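PDB 4RZK: small heat shock protein hsp20 family from Sulfolobus solfataricus, which probably acts as a small heat shock protein chaperone that binds unfolded proteins, represented here by its alpha-crystallin domain. Local coordinates for residues Ile20-Glu25 and Lys58-Pro63; Pro27-Glu32 and Arg54-Glu59. All coordinates share one frame; numbering follows the deposited sequence.

Contact 1. Residues Ile20-Glu25 and Lys58-Pro63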
ATOM      1  N   ILE A  20      -9.159  18.907   7.515  1.00 75.99           N
ATOM      2  CA  ILE A  20      -9.618  17.771   6.745  1.00 74.62           C
ATOM      3  C   ILE A  20      -8.409  16.889   6.505  1.00 68.49           C
ATOM      4  O   ILE A  20      -7.379  17.355   6.061  1.00 65.89           O
ATOM      5  CB  ILE A  20     -10.177  18.177   5.382  1.00 67.12           C
ATOM      6  CG1 ILE A  20     -11.577  18.749   5.521  1.00 65.77           C
ATOM      7  CG2 ILE A  20     -10.234  16.972   4.469  1.00 64.51           C
ATOM      8  CD1 ILE A  20     -12.269  18.941   4.195  1.00 67.45           C
ATOM      9  N   LYS A  21      -8.526  15.612   6.802  1.00 64.44           N
ATOM     10  CA  LYS A  21      -7.402  14.733   6.629  1.00 55.57           C
ATOM     11  C   LYS A  21      -7.725  13.815   5.494  1.00 60.09           C
ATOM     12  O   LYS A  21      -8.762  13.180   5.495  1.00 60.14           O
ATOM     13  CB  LYS A  21      -7.104  13.946   7.906  1.00 62.09           C
ATOM     14  CG  LYS A  21      -6.571  14.795   9.049  0.50 69.67           C
ATOM     15  CD  LYS A  21      -6.319  13.957  10.291  0.50 68.77           C
ATOM     16  CE  LYS A  21      -5.765  14.801  11.426  0.50 71.52           C
ATOM     17  NZ  LYS A  21      -5.537  13.996  12.657  0.50 78.65           N
ATOM     18  N   VAL A  22      -6.820  13.694   4.534  1.00 59.34           N
ATOM     19  CA  VAL A  22      -7.015  12.762   3.434  1.00 54.27           C
ATOM     20  C   VAL A  22      -5.960  11.675   3.449  1.00 46.59           C
ATOM     21  O   VAL A  22      -4.787  11.957   3.533  1.00 48.71           O
ATOM     22  CB  VAL A  22      -7.001  13.467   2.077  1.00 56.39           C
ATOM     23  CG1 VAL A  22      -7.097  12.449   0.959  1.00 50.38           C
ATOM     24  CG2 VAL A  22      -8.145  14.450   1.989  1.00 58.10           C
ATOM     25  N   VAL A  23      -6.393  10.429   3.367  1.00 47.55           N
ATOM     26  CA  VAL A  23      -5.480   9.305   3.421  1.00 50.26           C
ATOM     27  C   VAL A  23      -5.489   8.519   2.125  1.00 47.09           C
ATOM     28  O   VAL A  23      -6.533   8.142   1.644  1.00 45.06           O
ATOM     29  CB  VAL A  23      -5.857   8.356   4.556  1.00 46.20           C
ATOM     30  CG1 VAL A  23      -5.100   7.058   4.432  1.00 45.07           C
ATOM     31  CG2 VAL A  23      -5.585   9.005   5.891  1.00 46.38           C
ATOM     32  N   ALA A  24      -4.309   8.286   1.568  1.00 39.92           N
ATOM     33  CA  ALA A  24      -4.174   7.557   0.325  1.00 42.85           C
ATOM     34  C   ALA A  24      -3.140   6.458   0.381  1.00 47.48           C
ATOM     35  O   ALA A  24      -2.051   6.663   0.866  1.00 48.97           O
ATOM     36  CB  ALA A  24      -3.841   8.522  -0.804  1.00 37.97           C
ATOM     37  N   GLU A  25      -3.474   5.311  -0.177  1.00 43.85           N
ATOM     38  CA  GLU A  25      -2.520   4.245  -0.264  1.00 42.56           C
ATOM     39  C   GLU A  25      -1.954   4.218  -1.636  1.00 47.99           C
ATOM     40  O   GLU A  25      -2.651   4.017  -2.606  1.00 42.65           O
ATOM     41  CB  GLU A  25      -3.202   2.937  -0.062  1.00 40.51           C
ATOM     42  CG  GLU A  25      -3.924   2.824   1.233  1.00 44.95           C
ATOM     43  CD  GLU A  25      -4.230   1.398   1.502  1.00 49.15           C
ATOM     44  OE1 GLU A  25      -4.057   0.576   0.600  1.00 59.10           O
ATOM     45  OE2 GLU A  25      -4.626   1.083   2.629  1.00 47.41           O
ATOM     46  N   LYS A  58      -5.378  10.151  -8.454  1.00 53.91           N
ATOM     47  CA  LYS A  58      -6.684  10.261  -7.832  1.00 53.55           C
ATOM     48  C   LYS A  58      -7.102  11.705  -7.700  1.00 57.85           C
ATOM     49  O   LYS A  58      -6.282  12.569  -7.477  1.00 56.95           O
ATOM     50  CB  LYS A  58      -6.683   9.610  -6.458  1.00 52.59           C
ATOM     51  CG  LYS A  58      -7.977   9.781  -5.696  1.00 51.30           C
ATOM     52  CD  LYS A  58      -8.978   8.711  -6.065  1.00 52.97           C
ATOM     53  CE  LYS A  58      -9.847   8.335  -4.886  1.00 50.60           C
ATOM     54  NZ  LYS A  58     -11.200   7.924  -5.317  1.00 58.53           N
ATOM     55  N   GLU A  59      -8.388  11.967  -7.833  1.00 58.35           N
ATOM     56  CA  GLU A  59      -8.897  13.290  -7.561  1.00 59.27           C
ATOM     57  C   GLU A  59     -10.070  13.194  -6.617  1.00 62.18           C
ATOM     58  O   GLU A  59     -10.933  12.348  -6.773  1.00 62.19           O
ATOM     59  CB  GLU A  59      -9.221  14.038  -8.845  1.00 57.40           C
ATOM     60  CG  GLU A  59     -10.659  13.995  -9.300  1.00 65.29           C
ATOM     61  CD  GLU A  59     -10.823  14.637 -10.656  1.00 76.55           C
ATOM     62  OE1 GLU A  59     -11.943  14.627 -11.192  1.00 80.88           O
ATOM     63  OE2 GLU A  59      -9.821  15.145 -11.187  1.00 67.04           O
ATOM     64  N   ILE A  60     -10.068  14.044  -5.605  1.00 61.26           N
ATOM     65  CA  ILE A  60     -11.058  13.984  -4.559  1.00 63.69           C
ATOM     66  C   ILE A  60     -11.814  15.275  -4.450  1.00 65.88           C
ATOM     67  O   ILE A  60     -11.221  16.336  -4.413  1.00 67.07           O
ATOM     68  CB  ILE A  60     -10.405  13.772  -3.199  1.00 61.47           C
ATOM     69  CG1 ILE A  60      -9.908  12.340  -3.056  1.00 54.79           C
ATOM     70  CG2 ILE A  60     -11.391  14.111  -2.104  1.00 54.47           C
ATOM     71  CD1 ILE A  60      -8.407  12.239  -2.986  1.00 52.03           C
ATOM     72  N   ASP A  61     -13.129  15.179  -4.365  1.00 65.40           N
ATOM     73  CA  ASP A  61     -13.939  16.346  -4.132  1.00 67.16           C
ATOM     74  C   ASP A  61     -14.071  16.475  -2.641  1.00 67.72           C
ATOM     75  O   ASP A  61     -14.601  15.603  -1.985  1.00 66.41           O
ATOM     76  CB  ASP A  61     -15.316  16.166  -4.755  1.00 67.98           C
ATOM     77  CG  ASP A  61     -15.247  15.827  -6.221  1.00 78.83           C
ATOM     78  OD1 ASP A  61     -15.036  16.740  -7.037  1.00 80.25           O
ATOM     79  OD2 ASP A  61     -15.405  14.643  -6.564  1.00 80.62           O
ATOM     80  N   LEU A  62     -13.578  17.576  -2.110  1.00 65.52           N
ATOM     81  CA  LEU A  62     -13.586  17.823  -0.685  1.00 66.97           C
ATOM     82  C   LEU A  62     -14.925  18.306  -0.159  1.00 72.58           C
ATOM     83  O   LEU A  62     -15.665  18.971  -0.858  1.00 74.13           O
ATOM     84  CB  LEU A  62     -12.481  18.803  -0.336  1.00 73.73           C
ATOM     85  CG  LEU A  62     -11.093  18.322  -0.737  1.00 67.13           C
ATOM     86  CD1 LEU A  62     -10.112  19.473  -0.779  1.00 67.07           C
ATOM     87  CD2 LEU A  62     -10.617  17.247   0.216  1.00 60.75           C
ATOM     88  N   PRO A  63     -15.217  17.975   1.087  1.00 71.98           N
ATOM     89  CA  PRO A  63     -16.439  18.419   1.751  1.00 79.01           C
ATOM     90  C   PRO A  63     -16.485  19.929   1.896  1.00 79.92           C
ATOM     91  O   PRO A  63     -17.559  20.496   1.846  1.00 87.85           O
ATOM     92  CB  PRO A  63     -16.373  17.743   3.119  1.00 78.45           C
ATOM     93  CG  PRO A  63     -15.095  16.978   3.151  1.00 74.00           C
ATOM     94  CD  PRO A  63     -14.667  16.787   1.738  1.00 68.73           C
TER
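This is an apolar contact across the interior of the immunoglobulin-like beta sandwich that makes up the alpha-crystallin domain. The inner faces of strand 19-25 and of strand 55-61 with the two residues that follow it look at each other from opposing layers, running in opposite directions, with I20 over L62 and V22 over I60. The CA atoms of V22 and I60 are 9.0 Å apart and no hydrogen bond crosses, so the segments meet through side chains alone. The backbone of 20-25 is bonded instead to strand 79-85, as in V22 with I82, and to strand 6-16, as in K21 with I14.

V22 stands in the middle and uses both its branches. CG1, anti to the backbone N (chi1 176°), meets CD1 of I60 tip to tip at 4.2 Å, while CG2 meets CD2 of L62 at 4.1 Å, the valine and leucine side chains crossing at about a right angle. The same CD2 methyl of L62 lies 4.3 Å from CG2 of I20, so a single leucine branch spans two inward-facing residues of the opposite strand. L84 of strand 79-85 also touches L62, and L45 of strand 44-50 touches V22, which extends the apolar interior to both layers.

At L62 the chain has already left strand 55-61, and the contact reaches the surface at P63. I20 and P63 both rest on E15 of strand 6-16. The anti chi2 of I20 (-170°) places CD1 against the proline ring, tip to tip, 3.6 Å from P63 CG and 4.1 Å from P63 CD.

Contact 2. Residues Pro27-Glu32 and Arg54-Glu59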
ATOM      1  N   PRO A  27       1.211   2.274  -2.595  1.00 46.13           N
ATOM      2  CA  PRO A  27       2.454   1.539  -2.380  1.00 44.59           C
ATOM      3  C   PRO A  27       3.215   1.257  -3.675  1.00 47.72           C
ATOM      4  O   PRO A  27       2.614   1.119  -4.739  1.00 45.67           O
ATOM      5  CB  PRO A  27       1.980   0.249  -1.724  1.00 40.10           C
ATOM      6  CG  PRO A  27       0.601   0.060  -2.230  1.00 45.33           C
ATOM      7  CD  PRO A  27       0.022   1.422  -2.406  1.00 45.29           C
ATOM      8  N   GLY A  28       4.538   1.179  -3.549  1.00 48.49           N
ATOM      9  CA  GLY A  28       5.417   0.937  -4.661  1.00 48.91           C
ATOM     10  C   GLY A  28       6.236   2.172  -4.897  1.00 51.19           C
ATOM     11  O   GLY A  28       7.376   2.112  -5.338  1.00 61.13           O
ATOM     12  N   VAL A  29       5.652   3.303  -4.558  1.00 46.70           N
ATOM     13  CA  VAL A  29       6.161   4.584  -4.980  1.00 44.42           C
ATOM     14  C   VAL A  29       6.982   5.255  -3.893  1.00 43.77           C
ATOM     15  O   VAL A  29       6.621   5.200  -2.732  1.00 50.39           O
ATOM     16  CB  VAL A  29       4.987   5.476  -5.410  1.00 47.37           C
ATOM     17  CG1 VAL A  29       5.438   6.872  -5.661  1.00 52.02           C
ATOM     18  CG2 VAL A  29       4.336   4.897  -6.649  1.00 47.32           C
ATOM     19  N   ASN A  30       8.101   5.863  -4.266  1.00 44.70           N
ATOM     20  CA  ASN A  30       8.911   6.615  -3.316  1.00 47.27           C
ATOM     21  C   ASN A  30       8.280   7.979  -3.083  1.00 53.64           C
ATOM     22  O   ASN A  30       7.501   8.442  -3.914  1.00 55.87           O
ATOM     23  CB  ASN A  30      10.349   6.783  -3.813  1.00 47.49           C
ATOM     24  CG  ASN A  30      11.096   5.477  -3.898  1.00 44.87           C
ATOM     25  OD1 ASN A  30      11.424   4.885  -2.885  1.00 51.78           O
ATOM     26  ND2 ASN A  30      11.388   5.030  -5.113  1.00 54.46           N
ATOM     27  N   LYS A  31       8.618   8.638  -1.978  1.00 51.78           N
ATOM     28  CA  LYS A  31       7.901   9.851  -1.602  1.00 58.98           C
ATOM     29  C   LYS A  31       8.140  11.029  -2.572  1.00 61.90           C
ATOM     30  O   LYS A  31       7.223  11.828  -2.826  1.00 66.34           O
ATOM     31  CB  LYS A  31       8.250  10.259  -0.159  1.00 58.47           C
ATOM     32  CG  LYS A  31       9.653  10.798   0.060  1.00 62.21           C
ATOM     33  CD  LYS A  31       9.732  11.508   1.400  1.00 58.10           C
ATOM     34  CE  LYS A  31      11.115  12.071   1.686  1.00 65.30           C
ATOM     35  NZ  LYS A  31      11.081  12.884   2.937  1.00 67.15           N
ATOM     36  N   GLU A  32       9.341  11.131  -3.129  1.00 54.21           N
ATOM     37  CA  GLU A  32       9.632  12.204  -4.080  1.00 60.25           C
ATOM     38  C   GLU A  32       8.859  12.015  -5.381  1.00 56.85           C
ATOM     39  O   GLU A  32       8.673  12.963  -6.141  1.00 55.11           O
ATOM     40  CB  GLU A  32      11.133  12.304  -4.378  1.00 55.07           C
ATOM     41  CG  GLU A  32      11.923  11.034  -4.206  1.00 54.50           C
ATOM     42  CD  GLU A  32      12.114  10.684  -2.743  1.00 70.42           C
ATOM     43  OE1 GLU A  32      12.813  11.443  -2.024  1.00 85.05           O
ATOM     44  OE2 GLU A  32      11.532   9.665  -2.305  1.00 62.80           O
ATOM     45  N   ARG A  54       4.518   0.921 -10.652  1.00 57.24           N
ATOM     46  CA  ARG A  54       3.166   1.350 -10.331  1.00 57.10           C
ATOM     47  C   ARG A  54       2.922   2.838 -10.513  1.00 56.33           C
ATOM     48  O   ARG A  54       3.739   3.643 -10.122  1.00 55.17           O
ATOM     49  CB  ARG A  54       2.821   0.919  -8.911  1.00 52.37           C
ATOM     50  CG  ARG A  54       2.275  -0.489  -8.847  1.00 56.04           C
ATOM     51  CD  ARG A  54       2.390  -1.086  -7.470  1.00 56.33           C
ATOM     52  NE  ARG A  54       3.618  -1.840  -7.317  1.00 61.61           N
ATOM     53  CZ  ARG A  54       3.671  -3.156  -7.261  1.00 59.96           C
ATOM     54  NH1 ARG A  54       4.827  -3.768  -7.123  1.00 56.50           N
ATOM     55  NH2 ARG A  54       2.563  -3.858  -7.348  1.00 65.01           N
ATOM     56  N   GLN A  55       1.797   3.196 -11.115  1.00 48.19           N
ATOM     57  CA  GLN A  55       1.431   4.597 -11.247  1.00 52.33           C
ATOM     58  C   GLN A  55      -0.002   4.892 -10.784  1.00 50.98           C
ATOM     59  O   GLN A  55      -0.906   4.166 -11.126  1.00 50.63           O
ATOM     60  CB  GLN A  55       1.696   5.090 -12.674  1.00 52.81           C
ATOM     61  CG  GLN A  55       1.360   4.116 -13.794  1.00 56.35           C
ATOM     62  CD  GLN A  55       2.408   3.053 -14.008  1.00 55.64           C
ATOM     63  OE1 GLN A  55       3.584   3.342 -14.120  1.00 55.93           O
ATOM     64  NE2 GLN A  55       1.975   1.813 -14.069  1.00 59.21           N
ATOM     65  N   TYR A  56      -0.191   5.941  -9.992  1.00 47.01           N
ATOM     66  CA  TYR A  56      -1.508   6.269  -9.463  1.00 45.71           C
ATOM     67  C   TYR A  56      -1.901   7.701  -9.741  1.00 45.65           C
ATOM     68  O   TYR A  56      -1.071   8.581  -9.728  1.00 46.13           O
ATOM     69  CB  TYR A  56      -1.573   6.076  -7.954  1.00 45.21           C
ATOM     70  CG  TYR A  56      -0.995   4.807  -7.395  1.00 47.40           C
ATOM     71  CD1 TYR A  56      -1.815   3.799  -6.948  1.00 47.35           C
ATOM     72  CD2 TYR A  56       0.362   4.641  -7.263  1.00 46.60           C
ATOM     73  CE1 TYR A  56      -1.296   2.644  -6.416  1.00 45.84           C
ATOM     74  CE2 TYR A  56       0.885   3.493  -6.729  1.00 47.84           C
ATOM     75  CZ  TYR A  56       0.048   2.499  -6.310  1.00 45.87           C
ATOM     76  OH  TYR A  56       0.560   1.351  -5.773  1.00 48.74           O
ATOM     77  N   TYR A  57      -3.183   7.911  -9.994  1.00 47.90           N
ATOM     78  CA  TYR A  57      -3.775   9.233 -10.021  1.00 49.09           C
ATOM     79  C   TYR A  57      -5.115   9.190  -9.323  1.00 46.11           C
ATOM     80  O   TYR A  57      -5.900   8.301  -9.563  1.00 46.91           O
ATOM     81  CB  TYR A  57      -3.933   9.715 -11.458  1.00 53.65           C
ATOM     82  CG  TYR A  57      -4.653  11.022 -11.621  1.00 56.66           C
ATOM     83  CD1 TYR A  57      -3.960  12.208 -11.750  1.00 59.12           C
ATOM     84  CD2 TYR A  57      -6.026  11.069 -11.672  1.00 59.49           C
ATOM     85  CE1 TYR A  57      -4.622  13.406 -11.910  1.00 55.88           C
ATOM     86  CE2 TYR A  57      -6.691  12.259 -11.827  1.00 62.28           C
ATOM     87  CZ  TYR A  57      -5.983  13.420 -11.946  1.00 60.69           C
ATOM     88  OH  TYR A  57      -6.657  14.593 -12.099  1.00 62.46           O
ATOM     89  N   LYS A  58      -5.378  10.151  -8.454  1.00 53.91           N
ATOM     90  CA  LYS A  58      -6.684  10.261  -7.832  1.00 53.55           C
ATOM     91  C   LYS A  58      -7.102  11.705  -7.700  1.00 57.85           C
ATOM     92  O   LYS A  58      -6.282  12.569  -7.477  1.00 56.95           O
ATOM     93  CB  LYS A  58      -6.683   9.610  -6.458  1.00 52.59           C
ATOM     94  CG  LYS A  58      -7.977   9.781  -5.696  1.00 51.30           C
ATOM     95  CD  LYS A  58      -8.978   8.711  -6.065  1.00 52.97           C
ATOM     96  CE  LYS A  58      -9.847   8.335  -4.886  1.00 50.60           C
ATOM     97  NZ  LYS A  58     -11.200   7.924  -5.317  1.00 58.53           N
ATOM     98  N   GLU A  59      -8.388  11.967  -7.833  1.00 58.35           N
ATOM     99  CA  GLU A  59      -8.897  13.290  -7.561  1.00 59.27           C
ATOM    100  C   GLU A  59     -10.070  13.194  -6.617  1.00 62.18           C
ATOM    101  O   GLU A  59     -10.933  12.348  -6.773  1.00 62.19           O
ATOM    102  CB  GLU A  59      -9.221  14.038  -8.845  1.00 57.40           C
ATOM    103  CG  GLU A  59     -10.659  13.995  -9.300  1.00 65.29           C
ATOM    104  CD  GLU A  59     -10.823  14.637 -10.656  1.00 76.55           C
ATOM    105  OE1 GLU A  59     -11.943  14.627 -11.192  1.00 80.88           O
ATOM    106  OE2 GLU A  59      -9.821  15.145 -11.187  1.00 67.04           O
TER
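The Y56 hydroxyl is modelled as hydrogen-bond donor to the carbonyl oxygen of P27, with OH an implausibly short 2.3 Å from P27 O; at this resolution that length is doubtful. The contact joins the loop that follows strand 19-25 to the start of strand 55-61, at one end of the alpha-crystallin beta sandwich. CD of R54 also lies against P27 O, at 3.5 Å, as a plain van der Waals contact.

Y56 meets the loop through its outer end and one edge. The proline ring crosses the tyrosine at about a right angle, with P27 CD 4.0 Å from Y56 CZ. V29 slides past the tyrosine in the opposite direction and sets CG2 in the plane of the ring, 3.7 Å from Y56 CE2; A49 of strand 44-50 touches both residues. Between P27 and V29, G28 turns the chain with phi 113°, a backbone conformation that suits glycine.

R54 approaches G28 with NE, 4.2 Å from G28 CA, its chain bent at chi3 (-93°). Its NH2 forms a salt bridge with E25 of the second subunit. G28 makes backbone hydrogen bonds to the second subunit, and P27 packs on P27 of that subunit, so this corner belongs to the dimer interface as well. At the base of the arginine, R54 O lies 3.7 Å from V29 CG2.

Both contacts draw on strand 55-61 but use different ends of it. Both are largely buried. Contact 1 lies near the middle of the chain, inside the sandwich, and is wholly apolar, joining the two layers, with an exposed proline at its edge. Contact 2, its centre about 14 Å from that of contact 1, joins the strand to a loop; to apolar packing it adds a tyrosine hydroxyl set against a loop carbonyl, and an arginine, with partly exposed G28 and R54 at the subunit interface. The two meet where strand 19-25 passes into that loop: E25 O lies 4.3 Å from Y56 CE1, while the E25 carboxylate also forms a salt bridge with R7 of the second subunit.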